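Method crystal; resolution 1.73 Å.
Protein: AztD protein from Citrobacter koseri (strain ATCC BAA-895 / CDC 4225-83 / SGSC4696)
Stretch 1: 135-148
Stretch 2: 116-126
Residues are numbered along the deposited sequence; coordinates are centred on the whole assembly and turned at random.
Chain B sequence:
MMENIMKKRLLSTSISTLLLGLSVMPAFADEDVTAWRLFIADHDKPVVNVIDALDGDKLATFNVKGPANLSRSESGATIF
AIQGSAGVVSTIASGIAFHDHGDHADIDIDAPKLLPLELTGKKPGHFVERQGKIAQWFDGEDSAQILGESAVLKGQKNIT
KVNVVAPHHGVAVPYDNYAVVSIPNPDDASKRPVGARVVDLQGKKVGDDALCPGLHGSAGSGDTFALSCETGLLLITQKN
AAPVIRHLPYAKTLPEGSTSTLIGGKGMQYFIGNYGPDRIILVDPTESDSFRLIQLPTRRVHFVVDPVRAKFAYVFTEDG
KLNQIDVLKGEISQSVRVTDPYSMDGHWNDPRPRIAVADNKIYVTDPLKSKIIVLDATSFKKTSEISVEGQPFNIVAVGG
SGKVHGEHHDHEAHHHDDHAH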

# COMPACT_ATOMS: atom_id res chain seq x y z
N ALA B 135 -0.75 17.37 -9.94
CA ALA B 135 -0.54 18.80 -10.17
C ALA B 135 0.58 18.94 -11.17
O ALA B 135 1.70 18.51 -10.91
CB ALA B 135 -0.19 19.54 -8.87
N GLN B 136 0.28 19.56 -12.32
CA GLN B 136 1.27 19.83 -13.35
C GLN B 136 1.55 21.33 -13.38
O GLN B 136 0.62 22.13 -13.56
CB GLN B 136 0.79 19.33 -14.72
CG GLN B 136 1.72 19.67 -15.88
CD GLN B 136 3.05 18.94 -15.74
OE1 GLN B 136 3.08 17.71 -15.67
NE2 GLN B 136 4.13 19.69 -15.69
N TRP B 137 2.81 21.70 -13.19
CA TRP B 137 3.24 23.09 -13.27
C TRP B 137 3.58 23.47 -14.71
O TRP B 137 4.09 22.65 -15.49
CB TRP B 137 4.47 23.31 -12.39
CG TRP B 137 4.77 24.75 -12.14
CD1 TRP B 137 5.57 25.57 -12.89
CD2 TRP B 137 4.27 25.54 -11.06
NE1 TRP B 137 5.59 26.84 -12.34
CE2 TRP B 137 4.80 26.84 -11.21
CE3 TRP B 137 3.43 25.28 -9.98
CZ2 TRP B 137 4.52 27.87 -10.32
CZ3 TRP B 137 3.14 26.31 -9.09
CH2 TRP B 137 3.70 27.58 -9.27
N PHE B 138 3.31 24.72 -15.05
CA PHE B 138 3.70 25.29 -16.34
C PHE B 138 4.47 26.58 -16.08
O PHE B 138 3.89 27.55 -15.59
CB PHE B 138 2.48 25.55 -17.24
CG PHE B 138 1.84 24.30 -17.76
CD1 PHE B 138 0.90 23.63 -16.99
CD2 PHE B 138 2.18 23.78 -18.99
CE1 PHE B 138 0.30 22.47 -17.45
CE2 PHE B 138 1.59 22.63 -19.47
CZ PHE B 138 0.65 21.97 -18.69
N ASP B 139 5.76 26.57 -16.40
CA ASP B 139 6.64 27.70 -16.11
C ASP B 139 6.22 28.97 -16.84
O ASP B 139 6.57 30.06 -16.38
CB ASP B 139 8.08 27.35 -16.49
CG ASP B 139 8.71 26.33 -15.57
OD1 ASP B 139 8.10 25.95 -14.54
OD2 ASP B 139 9.84 25.89 -15.88
N GLY B 140 5.51 28.86 -17.96
CA GLY B 140 5.12 30.02 -18.74
C GLY B 140 3.67 30.42 -18.60
O GLY B 140 3.21 31.32 -19.32
N GLU B 141 2.92 29.80 -17.69
CA GLU B 141 1.51 30.09 -17.48
C GLU B 141 1.34 30.68 -16.09
O GLU B 141 2.19 30.51 -15.22
CB GLU B 141 0.65 28.83 -17.64
CG GLU B 141 0.77 28.13 -18.99
CD GLU B 141 0.12 28.89 -20.12
OE1 GLU B 141 -0.79 29.70 -19.86
OE2 GLU B 141 0.54 28.68 -21.28
N ASP B 142 0.25 31.41 -15.91
CA ASP B 142 -0.07 31.96 -14.60
C ASP B 142 -0.93 31.02 -13.77
O ASP B 142 -1.43 31.43 -12.72
CB ASP B 142 -0.77 33.31 -14.75
CG ASP B 142 -2.15 33.19 -15.37
OD1 ASP B 142 -2.66 32.06 -15.52
OD2 ASP B 142 -2.74 34.24 -15.71
N SER B 143 -1.09 29.77 -14.22
CA SER B 143 -1.87 28.75 -13.52
C SER B 143 -1.16 27.41 -13.60
O SER B 143 -0.44 27.12 -14.56
CB SER B 143 -3.28 28.61 -14.11
OG SER B 143 -4.03 29.80 -13.95
N ALA B 144 -1.39 26.58 -12.58
CA ALA B 144 -1.06 25.17 -12.61
C ALA B 144 -2.33 24.37 -12.88
O ALA B 144 -3.44 24.86 -12.68
CB ALA B 144 -0.42 24.72 -11.30
N GLN B 145 -2.16 23.13 -13.33
CA GLN B 145 -3.29 22.29 -13.72
C GLN B 145 -3.40 21.12 -12.76
O GLN B 145 -2.45 20.37 -12.58
CB GLN B 145 -3.15 21.81 -15.16
CG GLN B 145 -3.18 22.97 -16.14
CD GLN B 145 -3.09 22.54 -17.59
OE1 GLN B 145 -3.42 21.41 -17.94
NE2 GLN B 145 -2.64 23.45 -18.43
N ILE B 146 -4.56 20.98 -12.12
CA ILE B 146 -4.82 19.92 -11.16
C ILE B 146 -5.86 18.98 -11.74
O ILE B 146 -6.87 19.42 -12.31
CB ILE B 146 -5.26 20.49 -9.79
CG1 ILE B 146 -4.05 21.07 -9.04
CG2 ILE B 146 -5.86 19.41 -8.90
CD1 ILE B 146 -3.57 22.41 -9.55
N LEU B 147 -5.63 17.68 -11.59
CA LEU B 147 -6.52 16.67 -12.13
C LEU B 147 -6.35 15.40 -11.32
O LEU B 147 -5.68 15.39 -10.28
CB LEU B 147 -6.25 16.45 -13.62
CG LEU B 147 -4.82 16.09 -14.01
CD1 LEU B 147 -4.89 15.25 -15.26
CD2 LEU B 147 -3.97 17.33 -14.25
N GLY B 148 -7.00 14.33 -11.77
CA GLY B 148 -6.99 13.08 -11.05
C GLY B 148 -6.74 11.90 -11.96
O GLY B 148 -7.19 11.87 -13.10
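Stretch 2 116-126: PLELTGKKPGH

How does the start of stretch 2 reach stretch 1? The chain turns a corner at Pro-116, which stays out of reach, then extends through Leu-117 to Leu-119 and Thr-120, running nearly antiparallel (163°) to strand 143-148, though the two axes come no closer than 9.3 Å. That spacing is filled by side chains. Leu-117 CD2 lies 3.6 Å from Leu-147 CD1, while Leu-119 CD1 sits 4.0 Å from Leu-147 CD2 and 3.7 Å from Gln-136 CB. Leu-119 CB also meets the edge of the Phe-138 ring, 3.9 Å from Phe-138 CZ.

What holds the end of this strand? Gln-145 reaches across, its NE2 donating to Thr-120 O at 3.0 Å, and a water accepts from Thr-120 N and donates to Gln-145 OE1. Gly-121 follows, its N 3.3 Å from Phe-138 CE2; a CB here would fall 2.7 Å from Phe-138 CD2, so none could be fitted with the ring where it is.

How does the loop meet the type I turn of Phe-138 to Glu-141? Backbone to backbone: Gly-140 N donates to Lys-122 O at 2.9 Å, and Asp-139 N to Lys-123 O at 2.8 Å. Lys-122 is extended, whereas Lys-123 has positive phi (phi/psi 55/64) just before strand 124-126. Gly-140 likewise has no room for a CB, which would lie 2.7 Å from Lys-122 CB.

Where do the strands pair directly? Strand 124-126 crosses strand 135-138 at 123°, their axes 4.4 Å apart at closest approach. Pro-124 and Phe-138 form an antiparallel, non-hydrogen-bonded pair, CA to CA 4.0 Å, with Pro-124 CB 3.6 Å from Phe-138 CE2. The pair is flanked by Gly-125 N to Trp-137 O (2.8 Å) and the Asp-139 bond already described; beyond it Trp-137 N donates to His-126 O (2.9 Å). Gln-136 NE2 adds a bond to Gly-125 O at 3.1 Å, and a water links His-126 N to Asp-139 OD1.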

# COMPACT_ATOMS: atom_id res chain seq x y z
N PRO B 116 -5.54 9.50 -24.35
CA PRO B 116 -5.90 10.76 -25.02
C PRO B 116 -5.60 12.00 -24.20
O PRO B 116 -5.53 13.09 -24.78
CB PRO B 116 -7.41 10.60 -25.27
CG PRO B 116 -7.87 9.63 -24.23
CD PRO B 116 -6.72 8.67 -24.03
N LEU B 117 -5.44 11.87 -22.88
CA LEU B 117 -5.18 13.03 -22.05
C LEU B 117 -3.86 13.68 -22.43
O LEU B 117 -2.79 13.05 -22.36
CB LEU B 117 -5.15 12.66 -20.57
CG LEU B 117 -4.76 13.85 -19.67
CD1 LEU B 117 -5.90 14.84 -19.61
CD2 LEU B 117 -4.44 13.40 -18.27
N GLU B 118 -3.93 14.95 -22.81
CA GLU B 118 -2.77 15.82 -22.94
C GLU B 118 -3.01 17.07 -22.11
O GLU B 118 -4.13 17.59 -22.07
CB GLU B 118 -2.51 16.24 -24.39
CG GLU B 118 -2.09 15.13 -25.32
CD GLU B 118 -1.73 15.68 -26.69
OE1 GLU B 118 -2.03 16.86 -26.96
OE2 GLU B 118 -1.14 14.93 -27.50
N LEU B 119 -1.96 17.55 -21.46
CA LEU B 119 -1.97 18.83 -20.78
C LEU B 119 -1.12 19.80 -21.58
O LEU B 119 0.05 19.51 -21.85
CB LEU B 119 -1.42 18.71 -19.36
CG LEU B 119 -1.96 17.55 -18.52
CD1 LEU B 119 -1.26 17.51 -17.17
CD2 LEU B 119 -3.46 17.70 -18.36
N THR B 120 -1.69 20.94 -21.94
CA THR B 120 -0.98 21.90 -22.78
C THR B 120 -0.81 23.23 -22.07
O THR B 120 -1.68 23.67 -21.31
CB THR B 120 -1.68 22.11 -24.11
OG1 THR B 120 -2.98 22.67 -23.89
CG2 THR B 120 -1.83 20.78 -24.83
N GLY B 121 0.34 23.84 -22.30
CA GLY B 121 0.66 25.14 -21.76
C GLY B 121 2.12 25.41 -21.99
O GLY B 121 2.90 24.51 -22.35
N LYS B 122 2.50 26.66 -21.77
CA LYS B 122 3.87 27.07 -22.05
C LYS B 122 4.83 26.53 -21.01
O LYS B 122 4.67 26.76 -19.81
CB LYS B 122 3.94 28.60 -22.11
CG LYS B 122 3.27 29.17 -23.36
CD LYS B 122 2.93 30.66 -23.25
CE LYS B 122 1.48 30.88 -22.83
NZ LYS B 122 0.89 32.15 -23.37
N LYS B 123 5.85 25.79 -21.48
CA LYS B 123 6.96 25.28 -20.68
C LYS B 123 6.51 24.44 -19.48
O LYS B 123 6.77 24.81 -18.33
CB LYS B 123 7.84 26.44 -20.19
CG LYS B 123 8.77 26.98 -21.27
CD LYS B 123 9.61 28.15 -20.77
CE LYS B 123 9.08 29.49 -21.27
NZ LYS B 123 9.15 29.61 -22.75
N PRO B 124 5.85 23.30 -19.70
CA PRO B 124 5.52 22.44 -18.56
C PRO B 124 6.79 22.10 -17.79
O PRO B 124 7.85 21.85 -18.37
CB PRO B 124 4.88 21.21 -19.20
CG PRO B 124 5.33 21.22 -20.61
CD PRO B 124 5.47 22.68 -20.98
N GLY B 125 6.68 22.16 -16.47
CA GLY B 125 7.80 21.91 -15.59
C GLY B 125 7.50 20.81 -14.60
O GLY B 125 7.20 19.68 -15.01
N HIS B 126 7.51 21.13 -13.31
CA HIS B 126 7.45 20.09 -12.28
C HIS B 126 6.10 19.41 -12.23
O HIS B 126 5.04 20.05 -12.29
CB HIS B 126 7.80 20.68 -10.92
CG HIS B 126 9.27 20.90 -10.73
ND1 HIS B 126 10.03 20.15 -9.86
CD2 HIS B 126 10.13 21.76 -11.33
CE1 HIS B 126 11.29 20.55 -9.92
NE2 HIS B 126 11.37 21.53 -10.81
O HOH W 1 -4.26 21.27 -20.58
O HOH W 2 8.44 23.87 -12.75